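Exocyst complex component EXO70 (Saccharomyces cerevisiae, PDB 2B1E) helps tether secretory vesicles to sites of exocytosis as a subunit of the exocyst complex and contributes to assembly of that complex. Local coordinates at residues Q103-I106 and P111-Y114; A186-I191 and I253-K258. One frame throughout, in Å; residues are numbered along the deposited sequence.

Overall arrangement
Both contacts lie along the elongated, all-helical rod of EXO70, on two sides of helix 180-201, and their centres are about 15 Å apart. Interaction 1 folds the connection after helix 102-108 back on that helix, about 29 Å from the centre of the chain; interaction 2 pairs helix 180-201 with helix 245-259, about 18 Å from it. The two touch directly through F112, whose CE2 stands 3.8 Å from CE2 of F190 and also packs on the backbone of helix 180-201. I106 reaches the same helix, its CD1 4.1 Å from N of A186. Along the chain, interaction 1 is complete before interaction 2 begins.

Interaction 1. Residues Q103-I106 and P111-Y114; sequences QINI and PFPY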
loop_
_atom_site.group_PDB
_atom_site.type_symbol
_atom_site.label_atom_id
_atom_site.label_comp_id
_atom_site.label_asym_id
_atom_site.label_seq_id
_atom_site.Cartn_x
_atom_site.Cartn_y
_atom_site.Cartn_z
ATOM N N GLN A 103 15.842 16.677 11.950
ATOM C CA GLN A 103 14.446 16.848 12.350
ATOM C C GLN A 103 14.101 18.299 12.660
ATOM O O GLN A 103 12.963 18.722 12.460
ATOM C CB GLN A 103 14.133 15.975 13.567
ATOM C CG GLN A 103 12.671 15.979 13.968
ATOM C CD GLN A 103 11.754 15.634 12.809
ATOM O OE1 GLN A 103 11.163 16.515 12.184
ATOM N NE2 GLN A 103 11.644 14.349 12.508
ATOM N N ILE A 104 15.075 19.057 13.155
ATOM C CA ILE A 104 14.851 20.465 13.469
ATOM C C ILE A 104 14.637 21.238 12.171
ATOM O O ILE A 104 13.641 21.945 12.013
ATOM C CB ILE A 104 16.054 21.072 14.229
ATOM C CG1 ILE A 104 16.154 20.442 15.622
ATOM C CG2 ILE A 104 15.914 22.594 14.305
ATOM C CD1 ILE A 104 17.396 20.824 16.387
ATOM N N ASN A 105 15.575 21.092 11.240
ATOM C CA ASN A 105 15.481 21.769 9.951
ATOM C C ASN A 105 14.156 21.424 9.278
ATOM O O ASN A 105 13.466 22.301 8.755
ATOM C CB ASN A 105 16.646 21.345 9.056
ATOM C CG ASN A 105 17.983 21.795 9.595
ATOM O OD1 ASN A 105 18.479 22.869 9.245
ATOM N ND2 ASN A 105 18.566 20.990 10.473
ATOM N N ILE A 106 13.805 20.142 9.294
ATOM C CA ILE A 106 12.557 19.689 8.688
ATOM C C ILE A 106 11.361 20.400 9.319
ATOM O O ILE A 106 10.555 21.019 8.623
ATOM C CB ILE A 106 12.375 18.168 8.861
ATOM C CG1 ILE A 106 13.431 17.422 8.042
ATOM C CG2 ILE A 106 10.975 17.756 8.431
ATOM C CD1 ILE A 106 13.374 15.922 8.204
ATOM N N PRO A 111 16.612 24.903 5.057
ATOM C CA PRO A 111 17.568 24.057 4.329
ATOM C C PRO A 111 18.737 23.637 5.212
ATOM O O PRO A 111 19.053 24.306 6.195
ATOM C CB PRO A 111 18.026 24.959 3.184
ATOM C CG PRO A 111 16.848 25.858 2.962
ATOM C CD PRO A 111 16.432 26.194 4.374
ATOM N N PHE A 112 19.380 22.532 4.862
ATOM C CA PHE A 112 20.526 22.070 5.627
ATOM C C PHE A 112 21.678 23.053 5.444
ATOM O O PHE A 112 21.678 23.859 4.516
ATOM C CB PHE A 112 20.953 20.676 5.163
ATOM C CG PHE A 112 19.948 19.601 5.466
ATOM C CD1 PHE A 112 18.861 19.854 6.302
ATOM C CD2 PHE A 112 20.104 18.321 4.943
ATOM C CE1 PHE A 112 17.949 18.848 6.611
ATOM C CE2 PHE A 112 19.197 17.308 5.246
ATOM C CZ PHE A 112 18.119 17.572 6.081
ATOM N N PRO A 113 22.669 23.015 6.341
ATOM C CA PRO A 113 23.795 23.944 6.195
ATOM C C PRO A 113 24.557 23.578 4.928
ATOM O O PRO A 113 24.506 22.431 4.485
ATOM C CB PRO A 113 24.633 23.676 7.444
ATOM C CG PRO A 113 23.649 23.140 8.426
ATOM C CD PRO A 113 22.775 22.248 7.590
ATOM N N TYR A 114 25.255 24.545 4.346
ATOM C CA TYR A 114 26.039 24.285 3.142
ATOM C C TYR A 114 27.240 25.221 3.133
ATOM O O TYR A 114 27.149 26.348 3.610
ATOM C CB TYR A 114 25.199 24.518 1.887
ATOM C CG TYR A 114 25.814 23.940 0.629
ATOM C CD1 TYR A 114 25.957 22.562 0.467
ATOM C CD2 TYR A 114 26.245 24.771 -0.402
ATOM C CE1 TYR A 114 26.512 22.025 -0.700
ATOM C CE2 TYR A 114 26.801 24.251 -1.567
ATOM C CZ TYR A 114 26.929 22.880 -1.710
ATOM O OH TYR A 114 27.462 22.370 -2.868
#
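N105, on the short helix 102-108, faces P111 in the extended chain that follows it, their CA atoms 6.4 Å apart at the closest pairing of the two backbones. The contact is small, burying 150 Å², and rests mainly on N105 and F112. CB of N105 comes up to the edge of the F112 ring, near the ring plane, and lies 3.7 Å from CE1. The N105 amide is turned steeply against the F112 ring, the planes 77° apart, with CG of N105 3.9 Å from CD1 of F112. The N105 side chain has CG beside the backbone N (chi1 -65°), which aims the amide at the loop. There OD1 of N105 lies 3.4 Å from O of P111, but both are acceptors, so the approach is simple proximity. The contact across the two segments is mostly van der Waals, CB of N105 against the F112 edge. F112 is shared with its surroundings: its ring also meets F100 edge-to-face and F190 with planes at about 40°. Farther along, Y114 OH hydrogen-bonds D200. Helix 102-108 and the extended segment 111-114 after it lie against helix 180-201, ahead of helix 117-132 in the chain.

Interaction 2. Residues A186-I191 and I253-K258; sequences ALLGFI and INDVKK
L188 lays its two methyls against the backbone and CB of D255, while L187 meets V256 beside it. The tight part centres on L188 CD2, which comes within 3.5 Å of O of D255, a van der Waals contact of a methyl with a carbonyl oxygen. The same methyl is 4.0 Å from CA of V256. With CG beside its backbone N (chi1 -64°) and CD1 extended beyond it, the L188 side chain reaches across to helix 245-259 although its first bond does not aim there. Next to it, L187 and V256 cross at about a right angle, CD2 of L187 against CG2 of V256 at 4.1 Å.

Helices 180-201 and 245-259 run parallel here, with their axes 10.2 Å apart and an angle of 0° between the two short segments. Having the same direction, they are not consecutive members of an up-and-down hairpin: helix 209-233 comes between them in the chain, consistent with the successive helical bundles of the Exo70 rod. L187 and V256 are both buried, and helix 209-233 covers them: its Y224 touches both, and its L220 touches L187.

The contact loosens toward the outer end of D255. Here both L188 and D255 are partly exposed, and of the D255 side chain CB alone meets the leucine closely, 3.9 Å from CD1 of L188. The carboxylate continues past CB, away from helix 180-201, and makes no close contact with L188.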
loop_
_atom_site.group_PDB
_atom_site.type_symbol
_atom_site.label_atom_id
_atom_site.label_comp_id
_atom_site.label_asym_id
_atom_site.label_seq_id
_atom_site.Cartn_x
_atom_site.Cartn_y
_atom_site.Cartn_z
ATOM N N ALA A 186 14.982 13.163 5.624
ATOM C CA ALA A 186 16.322 13.659 5.917
ATOM C C ALA A 186 17.299 13.100 4.888
ATOM O O ALA A 186 18.095 13.836 4.302
ATOM C CB ALA A 186 16.742 13.236 7.321
ATOM N N LEU A 187 17.225 11.794 4.676
ATOM C CA LEU A 187 18.080 11.107 3.717
ATOM C C LEU A 187 17.950 11.681 2.302
ATOM O O LEU A 187 18.931 11.768 1.562
ATOM C CB LEU A 187 17.742 9.617 3.700
ATOM C CG LEU A 187 18.521 8.787 2.680
ATOM C CD1 LEU A 187 20.025 9.001 2.878
ATOM C CD2 LEU A 187 18.151 7.318 2.830
ATOM N N LEU A 188 16.740 12.077 1.930
ATOM C CA LEU A 188 16.509 12.633 0.607
ATOM C C LEU A 188 17.201 13.988 0.461
ATOM O O LEU A 188 17.724 14.317 -0.604
ATOM C CB LEU A 188 15.003 12.755 0.351
ATOM C CG LEU A 188 14.285 11.402 0.318
ATOM C CD1 LEU A 188 12.771 11.597 0.268
ATOM C CD2 LEU A 188 14.766 10.611 -0.876
ATOM N N GLY A 189 17.205 14.767 1.538
ATOM C CA GLY A 189 17.861 16.063 1.520
ATOM C C GLY A 189 19.372 15.896 1.423
ATOM O O GLY A 189 20.043 16.640 0.711
ATOM N N PHE A 190 19.920 14.918 2.140
ATOM C CA PHE A 190 21.355 14.675 2.084
ATOM C C PHE A 190 21.786 14.140 0.718
ATOM O O PHE A 190 22.849 14.499 0.212
ATOM C CB PHE A 190 21.785 13.707 3.189
ATOM C CG PHE A 190 21.941 14.362 4.535
ATOM C CD1 PHE A 190 22.852 15.400 4.713
ATOM C CD2 PHE A 190 21.172 13.951 5.622
ATOM C CE1 PHE A 190 22.998 16.024 5.951
ATOM C CE2 PHE A 190 21.311 14.570 6.873
ATOM C CZ PHE A 190 22.225 15.609 7.034
ATOM N N ILE A 191 20.964 13.287 0.116
ATOM C CA ILE A 191 21.295 12.741 -1.196
ATOM C C ILE A 191 21.325 13.877 -2.209
ATOM O O ILE A 191 22.251 13.987 -3.017
ATOM C CB ILE A 191 20.250 11.682 -1.646
ATOM C CG1 ILE A 191 20.486 10.367 -0.889
ATOM C CG2 ILE A 191 20.329 11.471 -3.169
ATOM C CD1 ILE A 191 19.355 9.347 -1.049
ATOM N N ILE A 253 10.964 3.530 0.259
ATOM C CA ILE A 253 11.907 2.958 -0.693
ATOM C C ILE A 253 11.721 3.535 -2.101
ATOM O O ILE A 253 12.689 3.667 -2.854
ATOM C CB ILE A 253 11.791 1.408 -0.744
ATOM C CG1 ILE A 253 12.963 0.821 -1.537
ATOM C CG2 ILE A 253 10.475 0.993 -1.388
ATOM C CD1 ILE A 253 14.309 1.017 -0.877
ATOM N N ASN A 254 10.486 3.878 -2.460
ATOM C CA ASN A 254 10.234 4.461 -3.775
ATOM C C ASN A 254 10.899 5.834 -3.863
ATOM O O ASN A 254 11.581 6.138 -4.841
ATOM C CB ASN A 254 8.732 4.606 -4.039
ATOM C CG ASN A 254 8.067 3.285 -4.378
ATOM O OD1 ASN A 254 8.713 2.235 -4.400
ATOM N ND2 ASN A 254 6.768 3.333 -4.646
ATOM N N ASP A 255 10.693 6.662 -2.845
ATOM C CA ASP A 255 11.289 7.997 -2.828
ATOM C C ASP A 255 12.819 7.940 -2.881
ATOM O O ASP A 255 13.455 8.746 -3.561
ATOM C CB ASP A 255 10.848 8.772 -1.582
ATOM C CG ASP A 255 9.396 9.224 -1.656
ATOM O OD1 ASP A 255 8.818 9.191 -2.766
ATOM O OD2 ASP A 255 8.836 9.625 -0.608
ATOM N N VAL A 256 13.408 6.989 -2.164
ATOM C CA VAL A 256 14.857 6.862 -2.154
ATOM C C VAL A 256 15.353 6.407 -3.519
ATOM O O VAL A 256 16.307 6.966 -4.052
ATOM C CB VAL A 256 15.337 5.863 -1.067
ATOM C CG1 VAL A 256 16.831 5.605 -1.210
ATOM C CG2 VAL A 256 15.047 6.426 0.314
ATOM N N LYS A 257 14.694 5.406 -4.094
ATOM C CA LYS A 257 15.103 4.912 -5.403
ATOM C C LYS A 257 15.017 5.964 -6.507
ATOM O O LYS A 257 15.904 6.043 -7.358
ATOM C CB LYS A 257 14.281 3.680 -5.803
ATOM C CG LYS A 257 14.612 2.445 -4.994
ATOM C CD LYS A 257 14.172 1.161 -5.697
ATOM C CE LYS A 257 12.675 1.119 -5.924
ATOM N NZ LYS A 257 12.259 -0.195 -6.491
ATOM N N LYS A 258 13.965 6.776 -6.498
ATOM C CA LYS A 258 13.828 7.790 -7.532
ATOM C C LYS A 258 14.862 8.907 -7.370
ATOM O O LYS A 258 15.263 9.534 -8.350
ATOM C CB LYS A 258 12.411 8.375 -7.538
ATOM C CG LYS A 258 12.101 9.316 -6.392
ATOM C CD LYS A 258 11.541 10.640 -6.904
ATOM C CE LYS A 258 10.244 10.447 -7.675
ATOM N NZ LYS A 258 9.676 11.752 -8.131
#